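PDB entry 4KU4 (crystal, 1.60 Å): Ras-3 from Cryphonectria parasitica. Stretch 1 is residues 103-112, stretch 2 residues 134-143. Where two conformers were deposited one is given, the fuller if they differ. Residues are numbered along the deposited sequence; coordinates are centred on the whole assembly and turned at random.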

# COMPACT_ATOMS: atom_id res chain seq x y z
N ALA A 103 1.51 14.19 -1.85
CA ALA A 103 2.69 13.45 -1.40
C ALA A 103 2.74 12.04 -1.97
O ALA A 103 3.79 11.55 -2.36
CB ALA A 103 2.76 13.39 0.11
N ALA A 104 1.59 11.37 -2.03
CA ALA A 104 1.56 10.03 -2.59
C ALA A 104 2.11 10.00 -4.03
O ALA A 104 2.85 9.09 -4.40
CB ALA A 104 0.16 9.47 -2.53
N GLU A 105 1.72 10.98 -4.83
CA GLU A 105 2.22 11.09 -6.20
C GLU A 105 3.75 11.26 -6.21
O GLU A 105 4.45 10.59 -6.96
CB GLU A 105 1.56 12.28 -6.89
CG GLU A 105 1.96 12.48 -8.34
CD GLU A 105 1.20 13.61 -9.00
OE1 GLU A 105 0.47 14.36 -8.31
OE2 GLU A 105 1.33 13.76 -10.24
N ARG A 106 4.25 12.14 -5.35
CA ARG A 106 5.70 12.29 -5.18
C ARG A 106 6.38 10.99 -4.73
O ARG A 106 7.47 10.66 -5.21
CB ARG A 106 6.01 13.41 -4.19
CG ARG A 106 5.52 14.78 -4.64
CD ARG A 106 6.15 15.89 -3.80
NE ARG A 106 5.72 15.83 -2.41
CZ ARG A 106 4.71 16.53 -1.91
NH1 ARG A 106 4.02 17.35 -2.70
NH2 ARG A 106 4.39 16.42 -0.63
N LEU A 107 5.75 10.26 -3.82
CA LEU A 107 6.28 9.00 -3.32
C LEU A 107 6.34 7.95 -4.41
O LEU A 107 7.30 7.18 -4.49
CB LEU A 107 5.44 8.49 -2.14
CG LEU A 107 5.58 9.34 -0.90
CD1 LEU A 107 4.47 9.07 0.10
CD2 LEU A 107 6.96 9.07 -0.30
N PHE A 108 5.34 7.90 -5.27
CA PHE A 108 5.39 6.99 -6.41
C PHE A 108 6.66 7.24 -7.24
O PHE A 108 7.36 6.31 -7.62
CB PHE A 108 4.14 7.14 -7.28
CG PHE A 108 4.20 6.32 -8.53
CD1 PHE A 108 3.75 5.00 -8.53
CD2 PHE A 108 4.73 6.84 -9.69
CE1 PHE A 108 3.82 4.24 -9.68
CE2 PHE A 108 4.79 6.09 -10.85
CZ PHE A 108 4.34 4.77 -10.83
N GLU A 109 6.97 8.51 -7.52
CA GLU A 109 8.16 8.81 -8.31
C GLU A 109 9.44 8.38 -7.59
O GLU A 109 10.34 7.86 -8.23
CB GLU A 109 8.25 10.30 -8.69
CG GLU A 109 8.70 10.54 -10.13
CD GLU A 109 10.19 10.77 -10.22
OE1 GLU A 109 10.68 11.02 -11.34
OE2 GLU A 109 10.86 10.72 -9.17
N GLU A 110 9.50 8.58 -6.26
CA GLU A 110 10.62 8.06 -5.48
C GLU A 110 10.77 6.56 -5.67
O GLU A 110 11.87 6.04 -5.86
CB GLU A 110 10.47 8.37 -3.98
CG GLU A 110 10.78 9.79 -3.54
CD GLU A 110 10.81 9.91 -2.03
OE1 GLU A 110 10.92 8.87 -1.35
OE2 GLU A 110 10.74 11.05 -1.50
N VAL A 111 9.65 5.84 -5.60
CA VAL A 111 9.72 4.38 -5.75
C VAL A 111 10.29 3.97 -7.11
O VAL A 111 11.24 3.18 -7.19
CB VAL A 111 8.35 3.71 -5.50
CG1 VAL A 111 8.36 2.26 -5.96
CG2 VAL A 111 8.01 3.80 -4.01
N ILE A 112 9.71 4.50 -8.18
CA ILE A 112 10.18 4.19 -9.53
C ILE A 112 11.66 4.53 -9.74
O ILE A 112 12.42 3.71 -10.25
CB ILE A 112 9.32 4.91 -10.59
CG1 ILE A 112 7.96 4.22 -10.70
CG2 ILE A 112 10.03 4.89 -11.94
CD1 ILE A 112 8.05 2.81 -11.20
N PRO A 134 12.43 -6.55 -14.65
CA PRO A 134 12.57 -5.24 -14.01
C PRO A 134 11.31 -4.80 -13.27
O PRO A 134 10.22 -5.31 -13.53
CB PRO A 134 12.82 -4.31 -15.20
CG PRO A 134 12.14 -4.98 -16.34
CD PRO A 134 12.35 -6.44 -16.11
N PHE A 135 11.47 -3.85 -12.36
CA PHE A 135 10.33 -3.28 -11.64
C PHE A 135 9.37 -2.61 -12.62
O PHE A 135 9.79 -2.06 -13.64
CB PHE A 135 10.81 -2.27 -10.60
CG PHE A 135 9.75 -1.86 -9.62
CD1 PHE A 135 9.08 -0.66 -9.77
CD2 PHE A 135 9.40 -2.69 -8.56
CE1 PHE A 135 8.10 -0.28 -8.87
CE2 PHE A 135 8.41 -2.32 -7.67
CZ PHE A 135 7.76 -1.12 -7.82
N ALA A 136 8.08 -2.66 -12.30
CA ALA A 136 7.05 -2.03 -13.12
C ALA A 136 6.03 -1.31 -12.23
O ALA A 136 5.81 -1.72 -11.09
CB ALA A 136 6.35 -3.07 -13.98
N PRO A 137 5.40 -0.25 -12.75
CA PRO A 137 4.43 0.52 -11.96
C PRO A 137 3.26 -0.31 -11.46
O PRO A 137 2.62 0.11 -10.49
CB PRO A 137 3.92 1.57 -12.96
CG PRO A 137 4.99 1.70 -13.95
CD PRO A 137 5.60 0.33 -14.09
N SER A 138 2.97 -1.45 -12.08
CA SER A 138 1.87 -2.29 -11.62
C SER A 138 2.16 -2.95 -10.26
O SER A 138 1.26 -3.50 -9.64
CB SER A 138 1.50 -3.35 -12.66
OG SER A 138 2.61 -4.17 -12.97
N LEU A 139 3.41 -2.87 -9.80
CA LEU A 139 3.76 -3.46 -8.50
C LEU A 139 3.48 -2.49 -7.37
O LEU A 139 3.80 -2.74 -6.20
CB LEU A 139 5.24 -3.92 -8.48
CG LEU A 139 5.59 -4.98 -9.54
CD1 LEU A 139 6.98 -5.52 -9.35
CD2 LEU A 139 4.58 -6.11 -9.49
N VAL A 140 2.89 -1.36 -7.73
CA VAL A 140 2.48 -0.35 -6.78
C VAL A 140 0.97 -0.20 -6.80
O VAL A 140 0.35 -0.29 -7.86
CB VAL A 140 3.10 1.03 -7.13
CG1 VAL A 140 2.64 2.08 -6.15
CG2 VAL A 140 4.61 0.94 -7.15
N VAL A 141 0.38 0.01 -5.64
CA VAL A 141 -1.03 0.38 -5.61
C VAL A 141 -1.20 1.67 -4.82
O VAL A 141 -0.66 1.82 -3.72
CB VAL A 141 -1.97 -0.75 -5.06
CG1 VAL A 141 -1.56 -1.20 -3.66
CG2 VAL A 141 -3.45 -0.31 -5.10
N LEU A 142 -1.91 2.63 -5.41
CA LEU A 142 -2.27 3.84 -4.70
C LEU A 142 -3.58 3.59 -3.98
O LEU A 142 -4.55 3.18 -4.60
CB LEU A 142 -2.46 5.00 -5.66
CG LEU A 142 -1.28 5.63 -6.37
CD1 LEU A 142 -1.86 6.51 -7.45
CD2 LEU A 142 -0.40 6.45 -5.42
N VAL A 143 -3.60 3.87 -2.68
CA VAL A 143 -4.77 3.60 -1.87
C VAL A 143 -5.39 4.89 -1.35
O VAL A 143 -4.73 5.66 -0.66
CB VAL A 143 -4.43 2.68 -0.68
CG1 VAL A 143 -5.59 2.59 0.31
CG2 VAL A 143 -4.03 1.29 -1.17

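The contact is apolar throughout, and its centre is the ring of Phe-108. This residue has the largest area covered by the other stretch, 68 Å² of the 342 Å² buried on both sides together. Its CA-to-CB bond points toward stretch 2, and with chi1 at 175° (t) and chi2 at 88° the ring presents its edge to two partners. Phe-108 CD1 lies 3.9 Å from Val-140 CG1, and Phe-108 CZ lies 3.9 Å from Pro-137 CB. Both partner atoms sit near the ring plane, so neither contact is a stack; the ring edge rests against both the first strand residue and the start of the 3-10 segment.

Val-140 also meets the next helical position facing the strand. Its CG2 is 4.1 Å from Val-111 CG1 and also 4.2 Å from Phe-108 CE1, so this methyl touches both helix residues, while Val-140 CG1 makes the closest approach to the Phe-108 ring. Val-111 CG1 is shared in turn, lying 3.9 Å from Phe-135 CE1 in an oblique approach to that ring. Ile-112 reaches the same ring atom by another route. Its CA-to-CB bond points sideways, but chi angles of -74° and -65° (both m) bring the end of the chain nearer, placing Ile-112 CD1 3.9 Å from Phe-135 CE1, at the ring edge, and 4.3 Å from Pro-137 CG. A long, branched aliphatic chain can span this gap from a sideways start.

At the other end, Ala-104 CB meets Leu-142 CD2 at 4.2 Å. Ala-104 CA and Leu-142 CA are 7.6 Å apart, and here a single methyl on the helix is matched by a longer side chain on the strand.

The backbone explains the pattern. Helix and strand run nearly antiparallel, at 172°, with axes 10.1 Å apart at closest approach. Ala-104, Phe-108 and Val-111 recur at helical spacing, while Val-140 and Leu-142 alternate with Val-141, whose CA-to-CB bond points away. Within the helix, Phe-108 N donates to Ala-104 O at 2.9 Å and Ile-112 N to Phe-108 O at 3.0 Å; in stretch 2, Val-140 N donates to Pro-137 O at 3.1 Å, linking the turn to the start of the strand.

Outward, the polar residues take no part. No hydrogen bond crosses between the stretches. Glu-105 and Ser-138 direct their CA-to-CB bonds away, and the side chains of Arg-106, Glu-109 and Glu-110 stay out of reach of stretch 2, leaving their charged groups clear of the apolar seam.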